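Local coordinates for chromosomal replication initiator protein dnaA (Aquifex aeolicus, PDB 1L8Q) that binds ATP and probably acts at the chromosomal replication origin, where its ATP-bound form starts assembly of the initiation complex once per cell cycle, at residues A[2-7]-A[57-62]; A[39-44]-A[140-145]; A[65-70]-A[96-101]; A[228-233]-A[270-275]. All blocks are in the same frame, centred on the assembly; numbering follows the deposited sequence.

Interaction 1: residues A[2-7]-A[57-62]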
# COMPACT_ATOMS: atom_id res chain seq x y z
N ASP A 2 -6.57 -11.07 -21.72
CA ASP A 2 -7.28 -10.09 -20.82
C ASP A 2 -6.56 -9.87 -19.47
O ASP A 2 -6.50 -8.75 -18.98
CB ASP A 2 -8.75 -10.48 -20.61
CG ASP A 2 -8.93 -11.74 -19.81
OD1 ASP A 2 -8.11 -11.99 -18.91
OD2 ASP A 2 -9.87 -12.54 -20.01
N PHE A 3 -6.03 -10.94 -18.89
CA PHE A 3 -5.21 -10.86 -17.68
C PHE A 3 -6.03 -10.77 -16.40
O PHE A 3 -5.55 -10.30 -15.38
CB PHE A 3 -4.20 -9.71 -17.78
CG PHE A 3 -3.36 -9.77 -19.02
CD1 PHE A 3 -3.74 -9.10 -20.17
CD2 PHE A 3 -2.20 -10.54 -19.05
CE1 PHE A 3 -2.98 -9.18 -21.33
CE2 PHE A 3 -1.43 -10.62 -20.20
CZ PHE A 3 -1.83 -9.95 -21.35
N LEU A 4 -7.24 -11.27 -16.44
CA LEU A 4 -8.08 -11.27 -15.27
C LEU A 4 -7.86 -12.49 -14.38
O LEU A 4 -7.68 -13.61 -14.88
CB LEU A 4 -9.54 -11.17 -15.68
CG LEU A 4 -9.90 -9.88 -16.42
CD1 LEU A 4 -11.23 -10.03 -17.12
CD2 LEU A 4 -9.91 -8.71 -15.46
N ASN A 5 -7.90 -12.28 -13.07
CA ASN A 5 -7.78 -13.34 -12.08
C ASN A 5 -9.17 -13.61 -11.50
O ASN A 5 -9.68 -12.82 -10.70
CB ASN A 5 -6.83 -12.90 -10.98
CG ASN A 5 -6.31 -14.05 -10.15
OD1 ASN A 5 -5.12 -14.35 -10.18
ND2 ASN A 5 -7.19 -14.69 -9.39
N PRO A 6 -9.77 -14.71 -11.90
CA PRO A 6 -11.14 -15.03 -11.50
C PRO A 6 -11.44 -14.86 -10.01
O PRO A 6 -12.60 -14.64 -9.67
CB PRO A 6 -11.27 -16.51 -11.88
CG PRO A 6 -10.35 -16.68 -13.02
CD PRO A 6 -9.19 -15.74 -12.77
N LYS A 7 -10.42 -14.94 -9.15
CA LYS A 7 -10.65 -14.90 -7.70
C LYS A 7 -11.26 -13.59 -7.17
O LYS A 7 -11.87 -13.57 -6.11
CB LYS A 7 -9.36 -15.22 -6.93
CG LYS A 7 -8.49 -14.02 -6.60
CD LYS A 7 -7.18 -14.42 -5.92
CE LYS A 7 -6.27 -13.19 -5.71
NZ LYS A 7 -5.01 -13.53 -4.98
N ALA A 57 -14.81 -5.98 -11.74
CA ALA A 57 -15.57 -5.37 -12.83
C ALA A 57 -15.28 -6.10 -14.13
O ALA A 57 -16.19 -6.46 -14.86
CB ALA A 57 -15.22 -3.87 -12.98
N GLY A 58 -14.00 -6.33 -14.40
CA GLY A 58 -13.60 -7.00 -15.62
C GLY A 58 -14.21 -8.38 -15.71
O GLY A 58 -14.75 -8.76 -16.74
N ASN A 59 -14.14 -9.13 -14.62
CA ASN A 59 -14.72 -10.47 -14.65
C ASN A 59 -16.21 -10.44 -14.96
O ASN A 59 -16.70 -11.30 -15.69
CB ASN A 59 -14.45 -11.22 -13.35
CG ASN A 59 -13.01 -11.62 -13.21
OD1 ASN A 59 -12.33 -11.86 -14.20
ND2 ASN A 59 -12.52 -11.67 -11.99
N GLU A 60 -16.91 -9.45 -14.41
CA GLU A 60 -18.33 -9.29 -14.67
C GLU A 60 -18.58 -9.00 -16.14
O GLU A 60 -19.39 -9.66 -16.79
CB GLU A 60 -18.91 -8.14 -13.85
CG GLU A 60 -19.81 -8.57 -12.72
CD GLU A 60 -21.08 -9.22 -13.22
OE1 GLU A 60 -21.89 -8.53 -13.87
OE2 GLU A 60 -21.28 -10.43 -12.96
N ALA A 61 -17.89 -7.98 -16.66
CA ALA A 61 -18.09 -7.59 -18.04
C ALA A 61 -17.80 -8.76 -18.98
O ALA A 61 -18.44 -8.91 -20.03
CB ALA A 61 -17.23 -6.39 -18.39
N LYS A 62 -16.86 -9.61 -18.60
CA LYS A 62 -16.50 -10.74 -19.45
C LYS A 62 -17.55 -11.82 -19.37
O LYS A 62 -17.93 -12.42 -20.38
CB LYS A 62 -15.13 -11.30 -19.06
CG LYS A 62 -14.61 -12.30 -20.07
CD LYS A 62 -13.16 -12.65 -19.80
CE LYS A 62 -13.05 -13.65 -18.67
NZ LYS A 62 -11.74 -14.35 -18.70
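L4 and N59 run alongside each other, pointing opposite ways, and they form the middle of this contact. The OD1 of N59 lies against the aliphatic part of L4, 3.2 Å from its CB. L4 carries on toward the helix with its two methyls. CD1 sits 3.7 Å from the C atom of G58, and CD2 comes 4.1 Å from the CA of G58. G58 has no side chain, which lets the leucine reach the helix backbone. N59 has its CG anti to the carbonyl carbon (chi1 -71°), which places the amide carbon on the L4 side. Its other branch, ND2, gives a weak hydrogen bond to the O of N5 at 3.3 Å. ND2 is held mainly by the carbonyl of Y8.

The second pair is ionic. D2 and K62 cross at about a right angle, and NZ of K62 forms a salt bridge with OD2 of D2 at 2.9 Å. The ammonium meets OD2 on its syn side, 20° out of the carboxylate plane. The other oxygen, OD1, takes the N-H of L4 at 2.7 Å and closes an Asx turn. Each oxygen of D2 therefore has its own partner. Strand 68-72 adds V68 and Y70 around L4. The contact lays the loop ahead of helix 20-31 along helix 50-63, which carries the nucleotide-binding residues K50, T51 and H52 of the AAA+ domain.

Interaction 2: residues A[39-44]-A[140-145]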
# COMPACT_ATOMS: atom_id res chain seq x y z
N PRO A 39 -14.19 8.76 -17.63
CA PRO A 39 -13.76 7.53 -16.99
C PRO A 39 -14.11 7.48 -15.52
O PRO A 39 -14.58 8.47 -14.94
CB PRO A 39 -12.24 7.61 -17.10
CG PRO A 39 -11.93 9.06 -17.27
CD PRO A 39 -13.19 9.82 -17.53
N ILE A 40 -13.85 6.32 -14.92
CA ILE A 40 -13.91 6.14 -13.49
C ILE A 40 -12.46 6.07 -13.04
O ILE A 40 -11.68 5.30 -13.59
CB ILE A 40 -14.58 4.83 -13.15
CG1 ILE A 40 -16.05 4.87 -13.50
CG2 ILE A 40 -14.41 4.50 -11.67
CD1 ILE A 40 -16.72 3.57 -13.26
N PHE A 41 -12.10 6.86 -12.03
CA PHE A 41 -10.73 6.89 -11.53
C PHE A 41 -10.76 6.61 -10.05
O PHE A 41 -11.17 7.47 -9.26
CB PHE A 41 -10.13 8.28 -11.77
CG PHE A 41 -8.68 8.37 -11.50
CD1 PHE A 41 -8.20 8.40 -10.19
CD2 PHE A 41 -7.78 8.48 -12.55
CE1 PHE A 41 -6.83 8.51 -9.94
CE2 PHE A 41 -6.41 8.61 -12.31
CZ PHE A 41 -5.94 8.62 -11.01
N ILE A 42 -10.36 5.40 -9.66
CA ILE A 42 -10.35 5.02 -8.26
C ILE A 42 -8.98 5.23 -7.63
O ILE A 42 -7.98 4.84 -8.19
CB ILE A 42 -10.73 3.55 -8.13
CG1 ILE A 42 -12.15 3.32 -8.63
CG2 ILE A 42 -10.59 3.08 -6.68
CD1 ILE A 42 -12.41 1.85 -8.96
N TYR A 43 -8.94 5.82 -6.44
CA TYR A 43 -7.67 6.00 -5.75
C TYR A 43 -7.74 5.73 -4.24
O TYR A 43 -8.76 5.95 -3.58
CB TYR A 43 -7.08 7.38 -6.02
CG TYR A 43 -7.86 8.49 -5.41
CD1 TYR A 43 -7.44 9.10 -4.22
CD2 TYR A 43 -9.00 8.95 -6.01
CE1 TYR A 43 -8.15 10.12 -3.66
CE2 TYR A 43 -9.72 9.98 -5.47
CZ TYR A 43 -9.29 10.57 -4.29
OH TYR A 43 -10.01 11.61 -3.75
N GLY A 44 -6.63 5.24 -3.71
CA GLY A 44 -6.53 4.90 -2.31
C GLY A 44 -5.19 4.28 -2.03
O GLY A 44 -4.44 3.89 -2.94
N ARG A 140 -2.99 7.61 -5.79
CA ARG A 140 -3.12 9.01 -5.43
C ARG A 140 -4.05 9.72 -6.38
O ARG A 140 -4.26 9.28 -7.51
CB ARG A 140 -1.75 9.68 -5.40
CG ARG A 140 -1.09 9.78 -6.74
CD ARG A 140 0.40 9.95 -6.67
NE ARG A 140 1.00 8.97 -5.78
CZ ARG A 140 2.30 8.83 -5.57
NH1 ARG A 140 3.16 9.63 -6.19
NH2 ARG A 140 2.74 7.90 -4.75
N HIS A 141 -4.62 10.82 -5.91
CA HIS A 141 -5.53 11.66 -6.67
C HIS A 141 -4.82 12.18 -7.92
O HIS A 141 -3.63 12.41 -7.89
CB HIS A 141 -5.93 12.85 -5.78
CG HIS A 141 -7.07 13.66 -6.29
ND1 HIS A 141 -6.92 14.63 -7.26
CD2 HIS A 141 -8.39 13.63 -5.97
CE1 HIS A 141 -8.11 15.16 -7.52
NE2 HIS A 141 -9.01 14.57 -6.76
N PRO A 142 -5.53 12.35 -9.03
CA PRO A 142 -4.91 12.90 -10.24
C PRO A 142 -4.10 14.17 -9.97
O PRO A 142 -3.01 14.30 -10.51
CB PRO A 142 -6.09 13.17 -11.15
CG PRO A 142 -7.12 12.13 -10.71
CD PRO A 142 -6.95 11.99 -9.23
N GLN A 143 -4.60 15.07 -9.13
CA GLN A 143 -3.89 16.31 -8.82
C GLN A 143 -2.51 16.05 -8.23
O GLN A 143 -1.72 16.96 -8.07
CB GLN A 143 -4.69 17.20 -7.83
CG GLN A 143 -5.90 17.95 -8.44
CD GLN A 143 -5.51 18.81 -9.66
OE1 GLN A 143 -4.96 19.91 -9.50
NE2 GLN A 143 -5.81 18.30 -10.87
N LYS A 144 -2.22 14.80 -7.87
CA LYS A 144 -0.95 14.46 -7.27
C LYS A 144 -0.10 13.64 -8.21
O LYS A 144 1.00 13.21 -7.86
CB LYS A 144 -1.15 13.73 -5.97
CG LYS A 144 -1.95 14.53 -4.95
CD LYS A 144 -1.45 14.30 -3.54
CE LYS A 144 -2.44 14.83 -2.51
NZ LYS A 144 -3.46 13.80 -2.11
N LEU A 145 -0.62 13.39 -9.40
CA LEU A 145 0.15 12.71 -10.41
C LEU A 145 1.22 13.63 -11.03
O LEU A 145 1.03 14.19 -12.11
CB LEU A 145 -0.77 12.15 -11.51
CG LEU A 145 -1.69 11.01 -11.09
CD1 LEU A 145 -2.62 10.59 -12.23
CD2 LEU A 145 -0.90 9.82 -10.60
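Y43 and R140 mark the closest backbone approach here, with CA atoms 5.5 Å apart. Farther back, the CA atoms of F41 and P142 are 8.5 Å apart. Strand 40-43 belongs to the parallel sheet of the AAA+ domain and leads into the P-loop. Segment 140-145 follows the neighbouring strand 133-138 and includes a short 3-10 turn at 142-144. No hydrogen bond joins the two segments; F41 and Y43 pack on side chains and on the backbone of R140.

F41 and P142 meet tip to tip. CG of P142 sits over the centre of the F41 ring, 3.7 Å from its centroid, in a CH-pi contact. The O of R140 lies at the ring edge, near its plane, and CD1 of L145 comes 4.0 Å from CZ of F41. F156 also meets this ring. An alanine at F41 would probably open a gap between strand and turn, leaving P142 CG without the ring face and L145 CD1 without its neighbour.

With CG between the backbone N and the carbonyl carbon (chi1 68°), the Y43 ring starts beside H141. H141 turns its edge to the Y43 face in an offset edge-to-face pair, with planes at 81°. CD2 of H141 is 3.4 Å from OH of Y43. The imidazole is probably restrained by the bond in which ND1 of H141 accepts the N-H of Q143 at 3.0 Å, close to the ring plane.

Interaction 3: residues A[65-70]-A[96-101]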
# COMPACT_ATOMS: atom_id res chain seq x y z
N GLY A 65 -20.12 -11.09 -21.62
CA GLY A 65 -19.78 -11.19 -23.03
C GLY A 65 -18.92 -10.07 -23.60
O GLY A 65 -18.61 -10.09 -24.80
N TYR A 66 -18.53 -9.10 -22.77
CA TYR A 66 -17.74 -7.96 -23.24
C TYR A 66 -16.25 -8.29 -23.43
O TYR A 66 -15.71 -9.15 -22.75
CB TYR A 66 -17.88 -6.77 -22.29
CG TYR A 66 -19.27 -6.18 -22.24
CD1 TYR A 66 -19.72 -5.34 -23.24
CD2 TYR A 66 -20.13 -6.45 -21.18
CE1 TYR A 66 -20.98 -4.79 -23.20
CE2 TYR A 66 -21.39 -5.92 -21.13
CZ TYR A 66 -21.82 -5.08 -22.14
OH TYR A 66 -23.09 -4.53 -22.11
N ARG A 67 -15.62 -7.59 -24.35
CA ARG A 67 -14.19 -7.72 -24.61
C ARG A 67 -13.44 -6.85 -23.58
O ARG A 67 -13.68 -5.64 -23.49
CB ARG A 67 -13.91 -7.23 -26.03
CG ARG A 67 -12.91 -8.05 -26.84
CD ARG A 67 -12.82 -7.62 -28.31
NE ARG A 67 -12.11 -8.59 -29.14
CZ ARG A 67 -12.67 -9.27 -30.13
NH1 ARG A 67 -13.96 -9.09 -30.42
NH2 ARG A 67 -11.94 -10.13 -30.85
N VAL A 68 -12.54 -7.46 -22.81
CA VAL A 68 -11.91 -6.73 -21.71
C VAL A 68 -10.40 -6.82 -21.70
O VAL A 68 -9.85 -7.84 -22.03
CB VAL A 68 -12.38 -7.31 -20.35
CG1 VAL A 68 -11.76 -6.54 -19.19
CG2 VAL A 68 -13.88 -7.33 -20.25
N ILE A 69 -9.73 -5.75 -21.31
CA ILE A 69 -8.32 -5.87 -21.03
C ILE A 69 -8.00 -5.25 -19.68
O ILE A 69 -8.50 -4.18 -19.33
CB ILE A 69 -7.43 -5.26 -22.12
CG1 ILE A 69 -7.25 -6.24 -23.27
CG2 ILE A 69 -6.04 -5.05 -21.59
CD1 ILE A 69 -6.08 -5.90 -24.18
N TYR A 70 -7.18 -5.95 -18.91
CA TYR A 70 -6.68 -5.42 -17.67
C TYR A 70 -5.20 -5.33 -17.76
O TYR A 70 -4.56 -6.21 -18.30
CB TYR A 70 -7.03 -6.32 -16.50
CG TYR A 70 -6.19 -6.00 -15.27
CD1 TYR A 70 -6.63 -5.07 -14.32
CD2 TYR A 70 -4.96 -6.60 -15.07
CE1 TYR A 70 -5.87 -4.77 -13.22
CE2 TYR A 70 -4.19 -6.31 -13.97
CZ TYR A 70 -4.65 -5.39 -13.05
OH TYR A 70 -3.86 -5.11 -11.94
N TYR A 96 -5.75 -2.50 -27.81
CA TYR A 96 -6.33 -1.69 -26.77
C TYR A 96 -7.53 -0.88 -27.25
O TYR A 96 -8.46 -0.63 -26.48
CB TYR A 96 -5.26 -0.79 -26.15
CG TYR A 96 -4.45 -1.51 -25.11
CD1 TYR A 96 -4.91 -1.62 -23.80
CD2 TYR A 96 -3.25 -2.12 -25.43
CE1 TYR A 96 -4.19 -2.30 -22.84
CE2 TYR A 96 -2.52 -2.82 -24.48
CZ TYR A 96 -3.00 -2.90 -23.18
OH TYR A 96 -2.29 -3.59 -22.21
N LYS A 97 -7.52 -0.49 -28.53
CA LYS A 97 -8.56 0.38 -29.06
C LYS A 97 -9.86 -0.36 -29.32
O LYS A 97 -10.90 0.25 -29.57
CB LYS A 97 -8.08 1.08 -30.33
CG LYS A 97 -7.24 2.29 -30.06
CD LYS A 97 -6.67 2.90 -31.31
CE LYS A 97 -5.68 3.99 -30.96
NZ LYS A 97 -4.92 4.45 -32.14
N SER A 98 -9.82 -1.68 -29.20
CA SER A 98 -10.95 -2.48 -29.60
C SER A 98 -11.74 -3.11 -28.46
O SER A 98 -12.60 -3.94 -28.70
CB SER A 98 -10.48 -3.61 -30.48
OG SER A 98 -10.17 -4.72 -29.67
N VAL A 99 -11.46 -2.74 -27.23
CA VAL A 99 -12.14 -3.39 -26.12
C VAL A 99 -13.45 -2.69 -25.76
O VAL A 99 -13.70 -1.58 -26.20
CB VAL A 99 -11.24 -3.47 -24.87
CG1 VAL A 99 -10.00 -4.29 -25.15
CG2 VAL A 99 -10.86 -2.09 -24.40
N ASP A 100 -14.28 -3.36 -24.97
CA ASP A 100 -15.47 -2.73 -24.41
C ASP A 100 -15.13 -2.16 -23.03
O ASP A 100 -15.82 -1.28 -22.53
CB ASP A 100 -16.60 -3.75 -24.23
CG ASP A 100 -16.95 -4.50 -25.50
OD1 ASP A 100 -17.23 -3.85 -26.54
OD2 ASP A 100 -17.00 -5.75 -25.56
N LEU A 101 -14.06 -2.68 -22.43
CA LEU A 101 -13.70 -2.32 -21.06
C LEU A 101 -12.19 -2.32 -20.88
O LEU A 101 -11.57 -3.37 -20.95
CB LEU A 101 -14.29 -3.35 -20.08
CG LEU A 101 -14.69 -2.88 -18.66
CD1 LEU A 101 -14.45 -3.95 -17.60
CD2 LEU A 101 -14.05 -1.55 -18.23
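V68 and L101 form a parallel beta bridge with their CA atoms 4.8 Å apart. The tight part is built around it. I69 N donates to O of L101 at 3.0 Å, nearly straight on to the carbonyl. D100 binds both the N-H and the O of R67: OD2 of D100 takes the N of R67 at 2.6 Å, and N of D100 gives to the O of R67 at 2.8 Å, with a weak third bond from N of L101. The second carboxylate oxygen, OD1, forms a salt bridge with K132. An alanine at D100 would probably leave the N-H of R67 and the ammonium of K132 without these mates.

Apolar groups fill the inner side. The I69 and V99 side chains cross at about a right angle, CG1 to CG1 at 3.9 Å. CG2 of I69 touches CE1 of Y96, and its CD1 lies over that ring's face, toward the rim.

The outer side is looser. The extended chain of R67 passes S98, with CD of R67 3.7 Å from the backbone O of S98. Both residues are exposed. Y66 presents its ring edge to the D100 carboxylate, with planes 78° apart.

The contact closes the crossover from strand 68-72 through helices 73-86 and 89-97 to strand 101-105. A61 of helix 50-63 meets V68 and L101, while I123 and L127 of helix 114-129 meet Y96 and V99.

Interaction 4: residues A[228-233]-A[270-275]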
# COMPACT_ATOMS: atom_id res chain seq x y z
N ASP A 228 10.58 -6.36 24.73
CA ASP A 228 11.55 -6.30 25.81
C ASP A 228 12.88 -5.86 25.26
O ASP A 228 13.57 -5.03 25.85
CB ASP A 228 11.73 -7.67 26.49
CG ASP A 228 10.52 -8.09 27.34
OD1 ASP A 228 9.67 -7.23 27.69
OD2 ASP A 228 10.35 -9.28 27.70
N LYS A 229 13.26 -6.43 24.12
CA LYS A 229 14.55 -6.11 23.56
C LYS A 229 14.63 -4.63 23.18
O LYS A 229 15.63 -3.98 23.44
CB LYS A 229 14.87 -7.00 22.37
CG LYS A 229 15.29 -8.40 22.76
CD LYS A 229 15.78 -9.16 21.53
CE LYS A 229 16.19 -10.58 21.87
NZ LYS A 229 15.16 -11.50 21.43
N LEU A 230 13.55 -4.10 22.60
CA LEU A 230 13.50 -2.70 22.24
C LEU A 230 13.69 -1.83 23.48
O LEU A 230 14.22 -0.72 23.40
CB LEU A 230 12.17 -2.37 21.57
CG LEU A 230 12.04 -2.85 20.14
CD1 LEU A 230 11.06 -1.95 19.40
CD2 LEU A 230 13.41 -2.85 19.47
N MSE A 231 13.24 -2.32 24.62
CA MSE A 231 13.40 -1.57 25.84
C MSE A 231 14.85 -1.68 26.29
O MSE A 231 15.43 -0.72 26.82
CB MSE A 231 12.44 -2.10 26.92
CG MSE A 231 12.45 -1.32 28.23
SE MSE A 231 11.72 0.50 28.10
CE MSE A 231 10.61 0.28 26.44
N GLN A 232 15.45 -2.84 26.05
CA GLN A 232 16.84 -3.06 26.38
C GLN A 232 17.70 -2.08 25.60
O GLN A 232 18.69 -1.57 26.11
CB GLN A 232 17.27 -4.49 26.07
CG GLN A 232 17.05 -5.48 27.19
CD GLN A 232 17.61 -6.86 26.84
OE1 GLN A 232 16.91 -7.70 26.29
NE2 GLN A 232 18.88 -7.08 27.16
N ILE A 233 17.31 -1.80 24.36
CA ILE A 233 18.04 -0.85 23.55
C ILE A 233 17.92 0.56 24.12
O ILE A 233 18.88 1.34 24.10
CB ILE A 233 17.60 -0.91 22.08
CG1 ILE A 233 18.29 -2.08 21.38
CG2 ILE A 233 17.93 0.38 21.37
CD1 ILE A 233 17.88 -2.29 19.97
N LYS A 270 17.45 -0.40 13.09
CA LYS A 270 18.55 -1.06 12.40
C LYS A 270 19.08 -2.32 13.08
O LYS A 270 19.50 -3.27 12.40
CB LYS A 270 19.68 -0.06 12.11
CG LYS A 270 19.26 1.09 11.19
CD LYS A 270 18.82 0.57 9.82
CE LYS A 270 18.86 1.66 8.76
NZ LYS A 270 18.93 1.10 7.38
N VAL A 271 19.06 -2.34 14.41
CA VAL A 271 19.61 -3.47 15.14
C VAL A 271 18.60 -4.60 15.40
O VAL A 271 18.95 -5.76 15.30
CB VAL A 271 20.27 -3.02 16.45
CG1 VAL A 271 20.65 -4.22 17.28
CG2 VAL A 271 21.50 -2.17 16.15
N CYS A 272 17.36 -4.26 15.72
CA CYS A 272 16.36 -5.28 16.00
C CYS A 272 15.33 -5.47 14.89
O CYS A 272 14.42 -6.28 15.03
CB CYS A 272 15.64 -5.00 17.31
SG CYS A 272 16.68 -5.19 18.77
N SER A 273 15.47 -4.73 13.79
CA SER A 273 14.55 -4.87 12.66
C SER A 273 13.10 -4.66 13.07
O SER A 273 12.23 -5.41 12.65
CB SER A 273 14.69 -6.26 12.03
OG SER A 273 15.89 -6.34 11.28
N ALA A 274 12.86 -3.66 13.90
CA ALA A 274 11.51 -3.35 14.33
C ALA A 274 10.84 -2.43 13.33
O ALA A 274 11.45 -1.51 12.81
CB ALA A 274 11.52 -2.73 15.70
N SER A 275 9.58 -2.68 13.06
CA SER A 275 8.85 -1.84 12.13
C SER A 275 8.64 -0.46 12.73
O SER A 275 8.77 -0.29 13.95
CB SER A 275 7.51 -2.47 11.77
OG SER A 275 6.85 -2.93 12.93
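V271 makes the first touch on segment 270-275, where its CG1 comes 4.3 Å from CD1 of I233. This is a light contact; C272 makes the closer ones.

C272 points at helix 216-241. Its SG is anti to the carbonyl carbon (chi1 -68°) and reaches CD1 of I233 at 3.4 Å. The same cysteine also meets L230, with its CB 3.8 Å from CD2 of that leucine. C272 thus lies between two residues that sit about one helical turn apart, at positions 230 and 233. K229 only brushes SG with its CB, and its ammonium end leads away.

S273 turns the chain. Its phi is positive, at 56°, and its side chain points away from the long helix. The chain then comes back with A274. The CB of A274 lies 3.8 Å from CD1 of L230. The two methyls of L230 are therefore shared, CD2 going to C272 and CD1 to A274. The O of A274 accepts from R269, which ties the turn back to the preceding helix.

The side chain of S275 caps a backbone N of helix 276-282, and the carboxylate of E278 accepts from the N of S275. This is consistent with a capping box.

No hydrogen bond crosses between the segments, and the join is purely apolar. I323 of helix 308-323 packs on I233, and A282 on L230. Together they form part of the hydrophobic core of domain IV, the helix-turn-helix domain assigned to binding double-stranded DNA.

Interactions 1, 2 and 3 share the AAA+ domain, and interaction 4 lies apart in domain IV. Interactions 1 and 3 touch: A61 O and Y66 N are 2.7 Å apart, and D2 O and Y70 N are 2.9 Å apart, both probable hydrogen bonds. Their centres are about 11 Å apart. Interaction 2 reaches the same sheet as interaction 3, about 21 Å away between centres. Interactions 1 and 2 come near the nucleotide without touching it. The side chain of Y43 is about 9 Å from the bound ADP, and that of N59 about 8 Å from the side chain of H52. Interaction 4 is about 38 Å from interaction 2 and 51 Å from interaction 3, between centres.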